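Local coordinates for SG7.AF (Anopheles freeborni, PDB 6XL7), which inhibits the alternative pathway of host complement by inhibiting the activity of the activated C3-convertase C3bBb, as a mosquito salivary protein, at residues V24-Q27 with S28-G32; S88-C91 with L92-A95; P97-L100 with T101-E105. One frame throughout, in Å; residues are numbered along the deposited sequence.

Interaction 1 of 3, residues V24-Q27 with S28-G32; sequences VYLQ and SAKFG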
# COMPACT_ATOMS: atom_id res chain seq x y z
N VAL A 24 10.57 -14.14 -1.80
CA VAL A 24 9.20 -14.63 -1.87
C VAL A 24 8.26 -13.70 -1.11
O VAL A 24 7.13 -13.44 -1.55
CB VAL A 24 9.10 -16.10 -1.42
CG1 VAL A 24 9.40 -16.27 0.07
CG2 VAL A 24 7.73 -16.67 -1.77
N TYR A 25 8.71 -13.18 0.03
CA TYR A 25 7.91 -12.20 0.76
C TYR A 25 7.80 -10.89 -0.01
O TYR A 25 6.71 -10.32 -0.13
CB TYR A 25 8.48 -11.99 2.18
CG TYR A 25 8.11 -10.63 2.70
CD1 TYR A 25 6.87 -10.40 3.29
CD2 TYR A 25 8.97 -9.55 2.55
CE1 TYR A 25 6.50 -9.13 3.71
CE2 TYR A 25 8.61 -8.28 2.96
CZ TYR A 25 7.38 -8.09 3.55
OH TYR A 25 7.01 -6.83 3.98
N LEU A 26 8.93 -10.39 -0.53
CA LEU A 26 8.92 -9.11 -1.23
C LEU A 26 7.97 -9.12 -2.41
O LEU A 26 7.26 -8.14 -2.66
CB LEU A 26 10.34 -8.75 -1.68
CG LEU A 26 11.29 -8.27 -0.59
CD1 LEU A 26 12.70 -8.21 -1.16
CD2 LEU A 26 10.87 -6.90 -0.07
N GLN A 27 7.95 -10.22 -3.17
CA GLN A 27 7.05 -10.31 -4.31
C GLN A 27 5.59 -10.19 -3.88
O GLN A 27 4.81 -9.47 -4.52
CB GLN A 27 7.30 -11.62 -5.07
CG GLN A 27 8.63 -11.63 -5.80
CD GLN A 27 9.07 -13.03 -6.21
OE1 GLN A 27 8.30 -13.98 -6.12
NE2 GLN A 27 10.31 -13.15 -6.65
N SER A 28 5.21 -10.87 -2.80
CA SER A 28 3.83 -10.77 -2.33
C SER A 28 3.55 -9.40 -1.73
O SER A 28 2.46 -8.84 -1.94
CB SER A 28 3.53 -11.87 -1.30
OG SER A 28 3.28 -13.10 -1.95
N ALA A 29 4.50 -8.84 -0.99
CA ALA A 29 4.29 -7.51 -0.40
C ALA A 29 4.10 -6.46 -1.48
O ALA A 29 3.17 -5.64 -1.41
CB ALA A 29 5.46 -7.15 0.51
N LYS A 30 4.95 -6.49 -2.51
CA LYS A 30 4.84 -5.52 -3.60
C LYS A 30 3.58 -5.73 -4.41
O LYS A 30 2.90 -4.76 -4.77
CB LYS A 30 6.09 -5.58 -4.48
CG LYS A 30 7.34 -5.08 -3.78
CD LYS A 30 8.58 -5.35 -4.63
CE LYS A 30 9.84 -4.98 -3.87
NZ LYS A 30 11.08 -5.34 -4.63
N PHE A 31 3.22 -6.99 -4.69
CA PHE A 31 1.99 -7.25 -5.43
C PHE A 31 0.78 -6.71 -4.70
O PHE A 31 -0.14 -6.16 -5.31
CB PHE A 31 1.80 -8.76 -5.66
CG PHE A 31 0.38 -9.15 -5.96
CD1 PHE A 31 -0.15 -8.96 -7.23
CD2 PHE A 31 -0.44 -9.68 -4.98
CE1 PHE A 31 -1.46 -9.30 -7.52
CE2 PHE A 31 -1.75 -10.03 -5.25
CZ PHE A 31 -2.26 -9.84 -6.52
N GLY A 32 0.75 -6.87 -3.37
CA GLY A 32 -0.38 -6.36 -2.61
C GLY A 32 -0.55 -4.86 -2.78
O GLY A 32 -1.65 -4.37 -3.03
O HOH W 1 5.30 -14.65 -3.23
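Tyr25 and Ala29 make a local i to i+4 contact on one face of helix 23-46, close to the start of that helix and turned toward helices 56-77 and 89-113. The methyl of Ala29 lies over a face of the tyrosine ring: CB is 4.1 Å from the ring centroid, 27° off the normal, and displaced toward the phenol end, where Tyr25 CZ is 3.7 Å from Ala29 CB. This is a CH-pi contact. It is possible because Tyr25 CG stands anti to the backbone N (chi1 155°), which carries the ring forward along the helix. The backbone beneath runs as a regular helix, with Ala29 N bonded to Tyr25 O at 2.8 Å and Lys30 N to Leu26 O.

One turn is less tight. Ser28 N makes only a weak bond to Val24 O at 3.4 Å, and a water supplements it, donating to Val24 O at 2.8 Å. The extended Lys30 chain lays CG 3.3 Å from Leu26 O before its ammonium reaches Glu19 in a salt bridge.

Tyr74 meets the Tyr25 ring edge-to-face and Phe73 meets it at an oblique angle. The pair thus belongs to the interior of an all-helical bundle, in which helix 23-46 packs against helix 56-77 and runs roughly parallel to helix 89-113.

Interaction 2 of 3, residues S88-C91 with L92-A95; sequences SVDC and LEAA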
# COMPACT_ATOMS: atom_id res chain seq x y z
N SER A 88 8.63 -19.40 5.89
CA SER A 88 8.14 -20.38 4.93
C SER A 88 7.01 -19.80 4.08
O SER A 88 6.34 -18.84 4.46
CB SER A 88 7.64 -21.64 5.63
OG SER A 88 6.52 -21.34 6.45
N VAL A 89 6.78 -20.45 2.94
CA VAL A 89 5.64 -20.12 2.10
C VAL A 89 4.33 -20.32 2.86
O VAL A 89 3.38 -19.55 2.69
CB VAL A 89 5.69 -20.95 0.80
CG1 VAL A 89 4.38 -20.84 0.03
CG2 VAL A 89 6.85 -20.49 -0.07
N ASP A 90 4.27 -21.33 3.73
CA ASP A 90 3.05 -21.55 4.50
C ASP A 90 2.78 -20.40 5.46
O ASP A 90 1.63 -19.96 5.60
CB ASP A 90 3.10 -22.90 5.22
CG ASP A 90 2.97 -24.08 4.27
OD1 ASP A 90 2.31 -23.94 3.23
OD2 ASP A 90 3.52 -25.16 4.59
N CYS A 91 3.81 -19.87 6.12
CA CYS A 91 3.60 -18.66 6.93
C CYS A 91 3.12 -17.51 6.07
O CYS A 91 2.20 -16.78 6.44
CB CYS A 91 4.89 -18.23 7.64
SG CYS A 91 5.43 -19.33 9.00
N LEU A 92 3.75 -17.32 4.90
CA LEU A 92 3.38 -16.22 4.01
C LEU A 92 1.91 -16.33 3.60
O LEU A 92 1.16 -15.35 3.69
CB LEU A 92 4.28 -16.27 2.78
CG LEU A 92 4.22 -15.05 1.86
CD1 LEU A 92 4.74 -13.82 2.58
CD2 LEU A 92 5.05 -15.32 0.63
N GLU A 93 1.49 -17.51 3.16
CA GLU A 93 0.13 -17.67 2.65
C GLU A 93 -0.89 -17.54 3.77
O GLU A 93 -2.01 -17.07 3.52
CB GLU A 93 0.00 -19.01 1.92
CG GLU A 93 0.85 -19.06 0.67
CD GLU A 93 0.68 -20.34 -0.13
OE1 GLU A 93 1.05 -20.34 -1.32
OE2 GLU A 93 0.18 -21.35 0.42
N ALA A 94 -0.53 -17.91 4.99
CA ALA A 94 -1.46 -17.75 6.11
C ALA A 94 -1.66 -16.29 6.49
O ALA A 94 -2.70 -15.95 7.06
CB ALA A 94 -0.96 -18.55 7.31
N ALA A 95 -0.69 -15.43 6.19
CA ALA A 95 -0.77 -14.01 6.55
C ALA A 95 -1.21 -13.13 5.39
O ALA A 95 -1.58 -11.97 5.63
CB ALA A 95 0.59 -13.52 7.06
O HOH W 2 0.01 -22.72 2.68
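Leu92 N, the first donor of the second segment, bonds to Ser88 O at 3.0 Å and so continues the opening turn of helix 89-113. Ser88 is the N-cap: with OG on the +60° side (chi1 63°), its hydroxyl oxygen accepts from Cys91 N at 3.1 Å with an N-H...O angle of 166°, while the same oxygen is also hydrogen-bonded to Asn85 O. The CB of Leu92 rests 3.4 Å from Val89 O.

Glu93 follows, its N bonded to Val89 O at 2.8 Å. Its extended side chain runs back along the helix and passes slantwise over Val89, whose CG1 comes within 3.6 Å of Glu93 OE1, an apolar methyl against a carboxylate oxygen. The other oxygen, OE2, is 4.4 Å from Asp90 OD1. A water bridges the two acids, donating to both oxygens, at 2.7 Å from Asp90 OD1 and at a similar length from Glu93 OE2; this probably eases the repulsion between the like charges. Their position in the first turns of the helix would also favour negative charge.

Ala94 N bonds to Asp90 O, and its methyl CB lies just beyond that carbonyl oxygen. At Ala95 the pattern changes: its N makes a weak, bent bond to Cys91 O (133°) and a second, i to i+3 bond to Leu92 O, a local 3-10-like tightening.

The disulfide from Cys91 to Cys81 ties this helix start to the loop following helix 56-77. Leu92 packs inward against Phe73 and Phe77 of that helix and against Val24, Tyr25 and Ser28 of helix 23-46.

Interaction 3 of 3, residues P97-L100 with T101-E105; sequences PSYL and TALGE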
# COMPACT_ATOMS: atom_id res chain seq x y z
N PRO A 97 -3.91 -13.16 3.10
CA PRO A 97 -5.28 -12.63 2.91
C PRO A 97 -5.60 -11.43 3.80
O PRO A 97 -6.23 -10.47 3.34
CB PRO A 97 -6.17 -13.85 3.20
CG PRO A 97 -5.28 -15.03 2.85
CD PRO A 97 -3.92 -14.62 3.32
N SER A 98 -5.16 -11.45 5.05
CA SER A 98 -5.44 -10.30 5.91
C SER A 98 -4.63 -9.08 5.49
O SER A 98 -5.11 -7.94 5.65
CB SER A 98 -5.23 -10.64 7.39
OG SER A 98 -3.92 -11.04 7.66
N TYR A 99 -3.44 -9.28 4.94
CA TYR A 99 -2.66 -8.19 4.37
C TYR A 99 -3.44 -7.52 3.23
O TYR A 99 -3.61 -6.30 3.22
CB TYR A 99 -1.34 -8.75 3.85
CG TYR A 99 -0.44 -7.79 3.11
CD1 TYR A 99 0.04 -6.64 3.72
CD2 TYR A 99 -0.05 -8.07 1.79
CE1 TYR A 99 0.88 -5.77 3.04
CE2 TYR A 99 0.78 -7.21 1.11
CZ TYR A 99 1.25 -6.06 1.74
OH TYR A 99 2.09 -5.17 1.09
N LEU A 100 -3.91 -8.32 2.28
CA LEU A 100 -4.62 -7.76 1.13
C LEU A 100 -5.90 -7.05 1.56
O LEU A 100 -6.20 -5.96 1.07
CB LEU A 100 -4.92 -8.87 0.13
CG LEU A 100 -3.69 -9.55 -0.47
CD1 LEU A 100 -4.11 -10.66 -1.41
CD2 LEU A 100 -2.81 -8.54 -1.20
N THR A 101 -6.67 -7.66 2.47
CA THR A 101 -7.88 -7.03 2.98
C THR A 101 -7.57 -5.70 3.66
O THR A 101 -8.28 -4.71 3.46
CB THR A 101 -8.59 -7.96 3.96
OG1 THR A 101 -9.00 -9.15 3.27
CG2 THR A 101 -9.80 -7.29 4.57
N ALA A 102 -6.49 -5.65 4.45
CA ALA A 102 -6.15 -4.41 5.14
C ALA A 102 -5.75 -3.33 4.14
O ALA A 102 -6.10 -2.15 4.32
CB ALA A 102 -5.05 -4.67 6.16
N LEU A 103 -5.02 -3.69 3.09
CA LEU A 103 -4.68 -2.72 2.06
C LEU A 103 -5.93 -2.22 1.36
O LEU A 103 -6.03 -1.03 1.03
CB LEU A 103 -3.71 -3.32 1.04
CG LEU A 103 -2.31 -3.68 1.55
CD1 LEU A 103 -1.49 -4.27 0.42
CD2 LEU A 103 -1.58 -2.48 2.16
N GLY A 104 -6.89 -3.11 1.12
CA GLY A 104 -8.13 -2.69 0.50
C GLY A 104 -8.90 -1.69 1.33
O GLY A 104 -9.53 -0.77 0.80
N GLU A 105 -8.87 -1.86 2.66
CA GLU A 105 -9.52 -0.90 3.54
C GLU A 105 -8.82 0.45 3.47
O GLU A 105 -9.48 1.50 3.44
CB GLU A 105 -9.55 -1.43 4.97
CG GLU A 105 -10.39 -2.69 5.11
CD GLU A 105 -10.32 -3.30 6.50
OE1 GLU A 105 -11.09 -4.24 6.78
OE2 GLU A 105 -9.50 -2.83 7.31
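Residues 97-100 and 101-105 are consecutive turns of helix 89-113, one of the long helices of this bundle, and four i to i+4 backbone bonds join them. Thr101 N reaches Pro97 O at 3.0 Å with an N-H...O angle of 169°, and Ala102, Leu103 and Gly104 donate in the same way to Ser98, Tyr99 and Leu100. The regularity begins at a kink: the nitrogens of Pro97 and Ser98 make no bond to the preceding turn, and in the proline the ring leaves no N-H to donate.

Against this backbone, Thr101 OG1 lies 3.1 Å from Pro97 O, next to the Thr101 N-H that already uses that carbonyl. The hydroxyl is folded back by placing OG1 beside the backbone N (chi1 -63°), which leaves CG2 anti to that nitrogen. Ala102 CB lies just beyond Ser98 O.

On the inward face, the Leu103 side chain lies at an angle across the Tyr99 ring, one turn on. Tyr99 CG stands opposite its backbone N across the CA-CB bond (chi1 174°), and the ring thereby leans along the helix toward Leu103. Its phenol oxygen is hydrogen-bonded to Ala29 O of helix 23-46, joining the two helices, and Phe73 of helix 56-77 stacks with the ring. Leu103 also packs on Val69 and Leu37, so the pair faces both neighbouring helices. The leucine methyl CD1 is 3.5 Å above the ring plane, displaced toward the rim where Tyr99 CZ lies equally near CD1.

How the interactions relate
Interactions 2 and 3 adjoin on helix 89-113 with centres 15 Å apart and make no touch beyond their adjoining sequence, whereas interaction 1, on helix 23-46, meets both. Its first turn receives Leu92 of interaction 2, whose CD2 is 3.5 Å from Val24 O and whose CD1 is 4.0 Å from Tyr25 CA. Farther along, Leu103 CD1 of interaction 3 lies 3.4 Å from Gly32 C, and Gly32, having no side chain, admits Leu100 CD2 to 3.6 Å from its CA. Phe73 of helix 56-77 touches residues of all three. A sulfate, probably from the crystallisation liquor, lies about 6 Å from the Val24 side chain.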